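Local structure of 3-oxoacyl-[acyl-carrier-protein] synthase, mitochondrial (Arabidopsis thaliana, 2IX4) at residues 147-150 with 151-155; 107-110 with 111-114; 155-158 with 159-163; 46-49 with 50-53. The protein catalyses the condensation steps of mitochondrial fatty acid synthesis, lengthening acyl chains by two carbons taken from malonyl-ACP. All blocks are in the same frame, centred on the assembly; numbering follows the deposited sequence.

Contact 1 of 4, residues 147-150 with 151-155. With 6NA (hexanoic acid), chain E.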
loop_
_atom_site.group_PDB
_atom_site.type_symbol
_atom_site.label_atom_id
_atom_site.label_comp_id
_atom_site.label_asym_id
_atom_site.label_seq_id
_atom_site.Cartn_x
_atom_site.Cartn_y
_atom_site.Cartn_z
ATOM N N PRO A 147 -8.800 -21.894 1.261
ATOM C CA PRO A 147 -8.928 -21.030 2.440
ATOM C C PRO A 147 -7.801 -19.998 2.511
ATOM O O PRO A 147 -7.919 -18.998 3.226
ATOM C CB PRO A 147 -8.807 -22.009 3.617
ATOM C CG PRO A 147 -9.033 -23.365 3.041
ATOM C CD PRO A 147 -8.547 -23.298 1.636
ATOM N N PHE A 148 -6.722 -20.252 1.770
ATOM C CA PHE A 148 -5.555 -19.370 1.731
ATOM C C PHE A 148 -5.611 -18.349 0.595
ATOM O O PHE A 148 -4.649 -17.609 0.386
ATOM C CB PHE A 148 -4.265 -20.189 1.615
ATOM C CG PHE A 148 -4.063 -21.174 2.730
ATOM C CD1 PHE A 148 -4.252 -22.534 2.512
ATOM C CD2 PHE A 148 -3.682 -20.745 3.998
ATOM C CE1 PHE A 148 -4.068 -23.452 3.539
ATOM C CE2 PHE A 148 -3.494 -21.657 5.032
ATOM C CZ PHE A 148 -3.687 -23.014 4.799
ATOM N N PHE A 149 -6.729 -18.302 -0.128
ATOM C CA PHE A 149 -6.863 -17.399 -1.270
ATOM C C PHE A 149 -6.661 -15.934 -0.890
ATOM O O PHE A 149 -5.824 -15.253 -1.484
ATOM C CB PHE A 149 -8.206 -17.596 -1.993
ATOM C CG PHE A 149 -8.524 -16.510 -2.992
ATOM C CD1 PHE A 149 -7.803 -16.402 -4.181
ATOM C CD2 PHE A 149 -9.539 -15.591 -2.740
ATOM C CE1 PHE A 149 -8.088 -15.392 -5.101
ATOM C CE2 PHE A 149 -9.832 -14.580 -3.656
ATOM C CZ PHE A 149 -9.105 -14.484 -4.839
ATOM N N ILE A 150 -7.425 -15.456 0.094
ATOM C CA ILE A 150 -7.337 -14.059 0.537
ATOM C C ILE A 150 -5.937 -13.690 1.068
ATOM O O ILE A 150 -5.358 -12.699 0.614
ATOM C CB ILE A 150 -8.466 -13.677 1.553
ATOM C CG1 ILE A 150 -9.848 -13.700 0.879
ATOM C CG2 ILE A 150 -8.194 -12.318 2.211
ATOM C CD1 ILE A 150 -10.080 -12.616 -0.185
ATOM N N PRO A 151 -5.385 -14.483 2.015
ATOM C CA PRO A 151 -4.044 -14.183 2.530
ATOM C C PRO A 151 -2.941 -14.084 1.469
ATOM O O PRO A 151 -2.009 -13.303 1.642
ATOM C CB PRO A 151 -3.758 -15.358 3.472
ATOM C CG PRO A 151 -5.085 -15.847 3.877
ATOM C CD PRO A 151 -5.966 -15.661 2.687
ATOM N N LYS A 152 -3.035 -14.856 0.388
ATOM C CA LYS A 152 -1.960 -14.858 -0.615
ATOM C C LYS A 152 -2.077 -13.801 -1.724
ATOM O O LYS A 152 -1.162 -13.654 -2.533
ATOM C CB LYS A 152 -1.707 -16.265 -1.189
ATOM C CG LYS A 152 -2.760 -16.822 -2.126
ATOM C CD LYS A 152 -2.276 -18.149 -2.717
ATOM C CE LYS A 152 -3.401 -19.173 -2.842
ATOM N NZ LYS A 152 -4.380 -18.891 -3.945
ATOM N N ILE A 153 -3.180 -13.056 -1.749
ATOM C CA ILE A 153 -3.358 -11.995 -2.750
ATOM C C ILE A 153 -3.195 -10.573 -2.193
ATOM O O ILE A 153 -3.137 -9.609 -2.958
ATOM C CB ILE A 153 -4.705 -12.122 -3.530
ATOM C CG1 ILE A 153 -5.910 -11.888 -2.608
ATOM C CG2 ILE A 153 -4.783 -13.468 -4.248
ATOM C CD1 ILE A 153 -7.177 -11.454 -3.329
ATOM N N LEU A 154 -3.109 -10.449 -0.871
ATOM C CA LEU A 154 -2.988 -9.137 -0.222
ATOM C C LEU A 154 -1.572 -8.559 -0.313
ATOM O O LEU A 154 -0.600 -9.192 0.110
ATOM C CB LEU A 154 -3.457 -9.208 1.234
ATOM C CG LEU A 154 -4.932 -9.541 1.486
ATOM C CD1 LEU A 154 -5.152 -9.913 2.940
ATOM C CD2 LEU A 154 -5.853 -8.395 1.066
ATOM N N VAL A 155 -1.476 -7.340 -0.845
ATOM C CA VAL A 155 -0.186 -6.719 -1.190
ATOM C C VAL A 155 0.700 -6.340 0.007
ATOM O O VAL A 155 1.855 -5.944 -0.180
ATOM C CB VAL A 155 -0.354 -5.485 -2.139
ATOM C CG1 VAL A 155 -0.895 -5.913 -3.493
ATOM C CG2 VAL A 155 -1.255 -4.436 -1.524
HETATM C CA 6NA E . -8.956 -8.710 6.218
HETATM C C 6NA E . -8.429 -7.589 7.086
HETATM O O 6NA E . -7.361 -7.684 7.674
HETATM C CB 6NA E . -8.204 -8.845 4.892
HETATM C CG 6NA E . -7.752 -7.524 4.269
HETATM C CD 6NA E . -8.800 -6.912 3.351
HETATM C C6 6NA E . -8.427 -5.489 3.000
#
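The ring of Phe-149 meets Lys-152 at its edge, where NZ lies near the ring plane and 4.2 Å from CD1; an ammonium so placed is not in the over-the-face position that a cation-pi contact requires. NZ also makes a long, weak ion pair with Asp-129. Ile-153 comes to the same ring obliquely, its CD1 methyl 3.9 Å from Phe-149 CZ and its CG2 equally close to CE1. Both branches reach the ring because CG1 of Ile-153 stands between its backbone N and carbonyl carbon (chi1 66°), while CG2 is anti to the carbonyl carbon. One turn of a loosely bonded helix runs beneath. Ile-153 N donates to Ile-150 O at 3.2 Å, approaching from well above the carbonyl plane, and Lys-152 N donates to Phe-148 O, likewise at 3.2 Å. Proline at 151 has no N-H to give back to Pro-147 O, and that oxygen instead accepts from Ser-221 OG of the second subunit. Leu-154 packs its CD1 methyl 3.9 Å from Ile-150 CG2 and 3.8 Å from CG of the hexanoic acid, a ligand that is hydrogen-bonded to Phe-419 N of the second subunit. This short helix thus helps to wall its partner's acyl pocket. It is wedged between helix 127-138 of its own chain, through Ala-133, Ile-130 and Asp-129, and helix 212-220 of the second subunit, through Leu-213 and Gly-217.

Contact 2 of 4, residues 107-110 with 111-114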
loop_
_atom_site.group_PDB
_atom_site.type_symbol
_atom_site.label_atom_id
_atom_site.label_comp_id
_atom_site.label_asym_id
_atom_site.label_seq_id
_atom_site.Cartn_x
_atom_site.Cartn_y
_atom_site.Cartn_z
ATOM N N PRO A 107 18.224 -10.846 15.631
ATOM C CA PRO A 107 18.186 -10.751 17.091
ATOM C C PRO A 107 17.376 -11.868 17.742
ATOM O O PRO A 107 16.375 -12.322 17.186
ATOM C CB PRO A 107 17.521 -9.394 17.339
ATOM C CG PRO A 107 16.729 -9.124 16.117
ATOM C CD PRO A 107 17.522 -9.715 14.994
ATOM N N THR A 108 17.831 -12.308 18.908
ATOM C CA THR A 108 17.117 -13.304 19.694
ATOM C C THR A 108 16.371 -12.644 20.853
ATOM O O THR A 108 15.393 -13.194 21.364
ATOM C CB THR A 108 18.080 -14.364 20.254
ATOM O OG1 THR A 108 19.123 -13.713 20.989
ATOM C CG2 THR A 108 18.698 -15.178 19.128
ATOM N N GLU A 109 16.837 -11.465 21.258
ATOM C CA GLU A 109 16.274 -10.750 22.398
ATOM C C GLU A 109 15.000 -10.022 21.996
ATOM O O GLU A 109 14.949 -9.399 20.934
ATOM C CB GLU A 109 17.295 -9.761 22.968
ATOM C CG GLU A 109 18.523 -10.418 23.608
ATOM C CD GLU A 109 18.214 -11.102 24.932
ATOM O OE1 GLU A 109 18.821 -12.158 25.215
ATOM O OE2 GLU A 109 17.366 -10.587 25.695
ATOM N N GLU A 110 13.978 -10.107 22.849
ATOM C CA GLU A 110 12.677 -9.489 22.569
ATOM C C GLU A 110 12.775 -7.972 22.441
ATOM O O GLU A 110 12.062 -7.370 21.639
ATOM C CB GLU A 110 11.635 -9.877 23.627
ATOM C CG GLU A 110 11.084 -11.305 23.495
ATOM C CD GLU A 110 10.251 -11.524 22.235
ATOM O OE1 GLU A 110 9.532 -10.596 21.803
ATOM O OE2 GLU A 110 10.314 -12.638 21.672
ATOM N N GLU A 111 13.669 -7.369 23.223
ATOM C CA GLU A 111 13.903 -5.922 23.178
ATOM C C GLU A 111 14.286 -5.420 21.778
ATOM O O GLU A 111 13.731 -4.424 21.301
ATOM C CB GLU A 111 14.964 -5.522 24.210
ATOM C CG GLU A 111 15.275 -4.031 24.248
ATOM C CD GLU A 111 16.021 -3.626 25.504
ATOM O OE1 GLU A 111 15.409 -2.961 26.364
ATOM O OE2 GLU A 111 17.212 -3.980 25.641
ATOM N N GLU A 112 15.225 -6.121 21.144
ATOM C CA GLU A 112 15.716 -5.783 19.808
ATOM C C GLU A 112 14.679 -6.127 18.737
ATOM O O GLU A 112 14.485 -5.366 17.786
ATOM C CB GLU A 112 17.040 -6.507 19.519
ATOM C CG GLU A 112 18.171 -6.200 20.507
ATOM C CD GLU A 112 19.448 -6.995 20.239
ATOM O OE1 GLU A 112 20.546 -6.435 20.447
ATOM O OE2 GLU A 112 19.365 -8.175 19.833
ATOM N N LYS A 113 14.021 -7.272 18.909
ATOM C CA LYS A 113 12.961 -7.744 18.002
ATOM C C LYS A 113 11.799 -6.754 17.937
ATOM O O LYS A 113 11.262 -6.477 16.864
ATOM C CB LYS A 113 12.425 -9.096 18.474
ATOM C CG LYS A 113 13.289 -10.301 18.145
ATOM C CD LYS A 113 12.582 -11.566 18.611
ATOM C CE LYS A 113 13.289 -12.823 18.150
ATOM N NZ LYS A 113 12.497 -14.036 18.500
ATOM N N GLU A 114 11.425 -6.229 19.102
ATOM C CA GLU A 114 10.355 -5.238 19.222
ATOM C C GLU A 114 10.731 -3.893 18.606
ATOM O O GLU A 114 9.852 -3.107 18.239
ATOM C CB GLU A 114 9.974 -5.045 20.692
ATOM C CG GLU A 114 9.169 -6.191 21.287
ATOM C CD GLU A 114 8.967 -6.056 22.789
ATOM O OE1 GLU A 114 9.149 -4.944 23.335
ATOM O OE2 GLU A 114 8.624 -7.070 23.429
HETATM O O HOH W 1 12.713 -13.962 21.738
HETATM O O HOH W 2 9.544 -13.683 19.277
#
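Lys-113 stretches back over the loop that precedes its helix, its CG 4.2 Å from CG of the Pro-107 ring, which it passes at a slant. With the chain extended beyond CG, the methylenes continue past two backbone carbonyls, and CE passes 3.3 Å from Pro-107 O. At the tip NZ stays 4.1 Å from Glu-110 OE2, too far for a salt bridge, and the gap is closed by solvent. Two waters each accept from NZ and donate to that one carboxylate oxygen, which they meet at 2.7 Å; one of them also donates to Thr-108 O, tying the loop backbone into the network. Such water-mediated pairing links opposite charges without direct contact. The bend of Glu-110 at chi2 (-67°) folds its carboxylate back beside the helix start. Its other oxygen, OE1, lies 4.0 Å from Glu-114 OE2, one turn on, with the carboxylate planes 55° apart; Lys-294 of the second subunit makes salt bridges to both, probably offsetting their mutual repulsion, and Gln-169 also donates to OE1. The helix opens from Glu-109 at the N-cap position, with Lys-113 N bonded to Glu-109 O at 3.1 Å and Glu-114 N to Glu-110 O at 2.9 Å. Helix 110-114 lies in the chain between helix 87-102 and strand 116-122 of the main sheet, and Lys-113 shares a backbone hydrogen bond with Gln-169.

Contact 3 of 4, residues 155-158 with 159-163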
loop_
_atom_site.group_PDB
_atom_site.type_symbol
_atom_site.label_atom_id
_atom_site.label_comp_id
_atom_site.label_asym_id
_atom_site.label_seq_id
_atom_site.Cartn_x
_atom_site.Cartn_y
_atom_site.Cartn_z
ATOM N N VAL A 155 -1.476 -7.340 -0.845
ATOM C CA VAL A 155 -0.186 -6.719 -1.190
ATOM C C VAL A 155 0.700 -6.340 0.007
ATOM O O VAL A 155 1.855 -5.944 -0.180
ATOM C CB VAL A 155 -0.354 -5.485 -2.139
ATOM C CG1 VAL A 155 -0.895 -5.913 -3.493
ATOM C CG2 VAL A 155 -1.255 -4.436 -1.524
ATOM N N ASN A 156 0.162 -6.461 1.221
ATOM C CA ASN A 156 0.922 -6.172 2.434
ATOM C C ASN A 156 1.576 -7.412 3.045
ATOM O O ASN A 156 2.349 -7.302 4.001
ATOM C CB ASN A 156 0.031 -5.506 3.485
ATOM C CG ASN A 156 -1.071 -6.424 3.992
ATOM O OD1 ASN A 156 -1.925 -6.867 3.227
ATOM N ND2 ASN A 156 -1.064 -6.697 5.295
ATOM N N MET A 157 1.268 -8.580 2.487
ATOM C CA MET A 157 1.608 -9.849 3.132
ATOM C C MET A 157 3.095 -10.210 3.158
ATOM O O MET A 157 3.510 -11.046 3.966
ATOM C CB MET A 157 0.753 -10.994 2.582
ATOM C CG MET A 157 -0.705 -10.941 3.051
ATOM S SD MET A 157 -0.939 -10.890 4.849
ATOM C CE MET A 157 -0.378 -12.526 5.315
ATOM N N ALA A 158 3.890 -9.595 2.285
ATOM C CA ALA A 158 5.341 -9.802 2.312
ATOM C C ALA A 158 5.934 -9.336 3.647
ATOM O O ALA A 158 6.749 -10.039 4.246
ATOM C CB ALA A 158 6.018 -9.109 1.135
ATOM N N SER A 159 5.501 -8.162 4.111
ATOM C CA SER A 159 5.856 -7.652 5.440
ATOM C C SER A 159 5.422 -8.593 6.556
ATOM O O SER A 159 6.171 -8.812 7.509
ATOM C CB SER A 159 5.233 -6.275 5.682
ATOM O OG SER A 159 5.789 -5.308 4.820
ATOM N N GLY A 160 4.208 -9.133 6.436
ATOM C CA GLY A 160 3.668 -10.077 7.408
ATOM C C GLY A 160 4.519 -11.326 7.545
ATOM O O GLY A 160 4.847 -11.740 8.660
ATOM N N HIS A 161 4.887 -11.918 6.410
ATOM C CA HIS A 161 5.683 -13.150 6.400
ATOM C C HIS A 161 7.120 -12.942 6.874
ATOM O O HIS A 161 7.686 -13.812 7.536
ATOM C CB HIS A 161 5.664 -13.788 5.013
ATOM C CG HIS A 161 4.369 -14.456 4.680
ATOM N ND1 HIS A 161 4.187 -15.818 4.788
ATOM C CD2 HIS A 161 3.187 -13.951 4.254
ATOM C CE1 HIS A 161 2.952 -16.123 4.432
ATOM N NE2 HIS A 161 2.324 -15.008 4.105
ATOM N N VAL A 162 7.704 -11.797 6.530
ATOM C CA VAL A 162 9.050 -11.442 6.992
ATOM C C VAL A 162 9.069 -11.234 8.512
ATOM O O VAL A 162 9.891 -11.831 9.210
ATOM C CB VAL A 162 9.630 -10.212 6.226
ATOM C CG1 VAL A 162 10.956 -9.749 6.834
ATOM C CG2 VAL A 162 9.823 -10.547 4.749
ATOM N N SER A 163 8.146 -10.415 9.020
ATOM C CA SER A 163 8.046 -10.156 10.459
ATOM C C SER A 163 7.837 -11.436 11.263
ATOM O O SER A 163 8.469 -11.626 12.300
ATOM C CB SER A 163 6.927 -9.158 10.758
ATOM O OG SER A 163 5.679 -9.656 10.320
#
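His-161 N donates to Met-157 O at 2.9 Å and Val-162 N to Ala-158 O at 3.0 Å, both nearly straight, at N-H...O angles of 160° and 159°. These are the firm i to i+4 bonds between 155-158 and 159-163; Ser-159 N makes a weak bond to Asn-156 O, 3.3 Å away. Asn-156 ND2 donates to Phe-419 O of the second subunit, a residue of the hexanoic acid pocket, which probably helps to position it. Ser-159 OG is hydrogen-bonded to His-173 O and to Ile-120 N, fixing the helix to two parallel strands, 172-173 and 116-122. In the layered thiolase-like fold of the ketosynthases this helix packs on the sheet: Ser-159 and Val-162 press on Val-118, while Ala-158 and Val-162 meet Ala-92 and Val-93 of helix 87-102. Val-162 also brings CG2 to 3.2 Å from Ala-158 O, beside the backbone bond. The packing between side chains is lighter. Met-157 bends at chi2 and again at chi3 (-68°), which swings its CE methyl round to within 3.9 Å of NE2 of His-161. The imidazole in turn presents its edge to the backbone, CD2 lying close to Met-157 O, and Ile-286 of the second subunit packs against this histidine.

Contact 4 of 4, residues 46-49 with 50-53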
loop_
_atom_site.group_PDB
_atom_site.type_symbol
_atom_site.label_atom_id
_atom_site.label_comp_id
_atom_site.label_asym_id
_atom_site.label_seq_id
_atom_site.Cartn_x
_atom_site.Cartn_y
_atom_site.Cartn_z
ATOM N N ASP A 46 -6.711 -25.416 -20.110
ATOM C CA ASP A 46 -6.327 -26.376 -21.148
ATOM C C ASP A 46 -5.373 -25.749 -22.174
ATOM O O ASP A 46 -5.244 -24.525 -22.243
ATOM C CB ASP A 46 -7.553 -27.036 -21.805
ATOM C CG ASP A 46 -8.424 -26.056 -22.584
ATOM O OD1 ASP A 46 -7.923 -25.014 -23.047
ATOM O OD2 ASP A 46 -9.625 -26.352 -22.758
ATOM N N GLU A 47 -4.698 -26.591 -22.954
ATOM C CA GLU A 47 -3.690 -26.129 -23.910
ATOM C C GLU A 47 -4.246 -25.189 -24.982
ATOM O O GLU A 47 -3.580 -24.233 -25.369
ATOM C CB GLU A 47 -2.969 -27.315 -24.561
ATOM C CG GLU A 47 -2.013 -28.062 -23.623
ATOM C CD GLU A 47 -0.906 -27.178 -23.062
ATOM O OE1 GLU A 47 -0.228 -26.482 -23.854
ATOM O OE2 GLU A 47 -0.707 -27.188 -21.826
ATOM N N GLU A 48 -5.463 -25.462 -25.448
ATOM C CA GLU A 48 -6.118 -24.628 -26.461
ATOM C C GLU A 48 -6.344 -23.200 -25.956
ATOM O O GLU A 48 -6.195 -22.240 -26.712
ATOM C CB GLU A 48 -7.443 -25.254 -26.901
ATOM C CG GLU A 48 -8.018 -24.697 -28.203
ATOM C CD GLU A 48 -7.416 -25.336 -29.451
ATOM O OE1 GLU A 48 -6.200 -25.147 -29.710
ATOM O OE2 GLU A 48 -8.168 -26.018 -30.185
ATOM N N THR A 49 -6.700 -23.076 -24.678
ATOM C CA THR A 49 -6.884 -21.774 -24.036
ATOM C C THR A 49 -5.538 -21.066 -23.845
ATOM O O THR A 49 -5.435 -19.866 -24.097
ATOM C CB THR A 49 -7.654 -21.903 -22.695
ATOM O OG1 THR A 49 -8.891 -22.587 -22.926
ATOM C CG2 THR A 49 -7.952 -20.532 -22.083
ATOM N N LYS A 50 -4.519 -21.814 -23.416
ATOM C CA LYS A 50 -3.146 -21.304 -23.320
ATOM C C LYS A 50 -2.671 -20.737 -24.657
ATOM O O LYS A 50 -2.212 -19.593 -24.728
ATOM C CB LYS A 50 -2.178 -22.407 -22.892
ATOM C CG LYS A 50 -2.223 -22.794 -21.427
ATOM C CD LYS A 50 -1.148 -23.842 -21.159
ATOM C CE LYS A 50 -1.307 -24.483 -19.803
ATOM N NZ LYS A 50 -0.291 -25.561 -19.602
ATOM N N LEU A 51 -2.787 -21.551 -25.708
ATOM C CA LEU A 51 -2.369 -21.166 -27.057
ATOM C C LEU A 51 -3.092 -19.913 -27.540
ATOM O O LEU A 51 -2.449 -18.974 -28.014
ATOM C CB LEU A 51 -2.566 -22.319 -28.052
ATOM C CG LEU A 51 -1.584 -23.499 -28.011
ATOM C CD1 LEU A 51 -2.152 -24.700 -28.762
ATOM C CD2 LEU A 51 -0.216 -23.125 -28.564
ATOM N N TYR A 52 -4.417 -19.894 -27.399
ATOM C CA TYR A 52 -5.210 -18.717 -27.756
ATOM C C TYR A 52 -4.743 -17.476 -27.000
ATOM O O TYR A 52 -4.577 -16.409 -27.596
ATOM C CB TYR A 52 -6.709 -18.934 -27.501
ATOM C CG TYR A 52 -7.457 -17.620 -27.347
ATOM C CD1 TYR A 52 -7.948 -16.938 -28.460
ATOM C CD2 TYR A 52 -7.639 -17.043 -26.086
ATOM C CE1 TYR A 52 -8.614 -15.722 -28.319
ATOM C CE2 TYR A 52 -8.292 -15.827 -25.936
ATOM C CZ TYR A 52 -8.781 -15.178 -27.053
ATOM O OH TYR A 52 -9.432 -13.979 -26.895
ATOM N N THR A 53 -4.552 -17.620 -25.690
ATOM C CA THR A 53 -4.208 -16.492 -24.830
ATOM C C THR A 53 -2.858 -15.890 -25.214
ATOM O O THR A 53 -2.734 -14.667 -25.329
ATOM C CB THR A 53 -4.231 -16.882 -23.330
ATOM O OG1 THR A 53 -5.524 -17.401 -22.994
ATOM C CG2 THR A 53 -3.939 -15.676 -22.450
#
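Lys-50 leaves the helix with CB 3.4 Å from Glu-47 O, passes Asp-46 O at CG, and brings first CD and then CE alongside the Glu-47 carboxylate, each 3.4 Å from OE2. Its fully extended chain ends in a salt bridge, NZ to Glu-47 OE2 at 2.8 Å, made on the syn side of the oxygen and 26° out of the carboxylate plane. Glu-47 bends at chi2 (-59°), which turns its carboxylate to the side where the lysine chain runs back toward the start of the helix. Asp-46 closes the open end. Its OD1 is gripped twice by Thr-49, by the backbone N at 2.8 Å and by OG1 at 2.6 Å, the hydroxyl coming from above the carboxylate plane; Lys-140 of the second subunit also bonds that hydroxyl. A second doubly held oxygen follows: Thr-49 O accepts from Thr-53 N at 2.9 Å and from Thr-53 OG1 at 2.7 Å, on opposite faces of its carbonyl plane. Tyr-52 reaches outward, its OH bonded to Leu-142 N of the second subunit. Asp-46 is a typical aspartate N-cap, its carboxylate accepting the N-H of the residue three on, here at the start of helix 47-55 beside the second subunit.

In the fold
All four contacts are local turns touching the second subunit, yet their chemistry follows their depth. Contacts 1 and 3 are buried, their centres about 11 Å apart; they share Val-155 and touch where Pro-151 meets Met-157. Leu-154 of contact 1 touches the hexanoic acid, while Asn-156 of contact 3 stays about 6 Å from it and bonds Phe-419 of the second subunit. Apolar side-chain packing adds to backbone bonds in contact 1, whereas contact 3 relies mainly on the latter. Contact 2 is a surface contact and contact 4 partly buried; water links lysine and glutamate in contact 2, while contact 4 pairs them directly and adds a capping aspartate. Their centres lie about 51 Å apart.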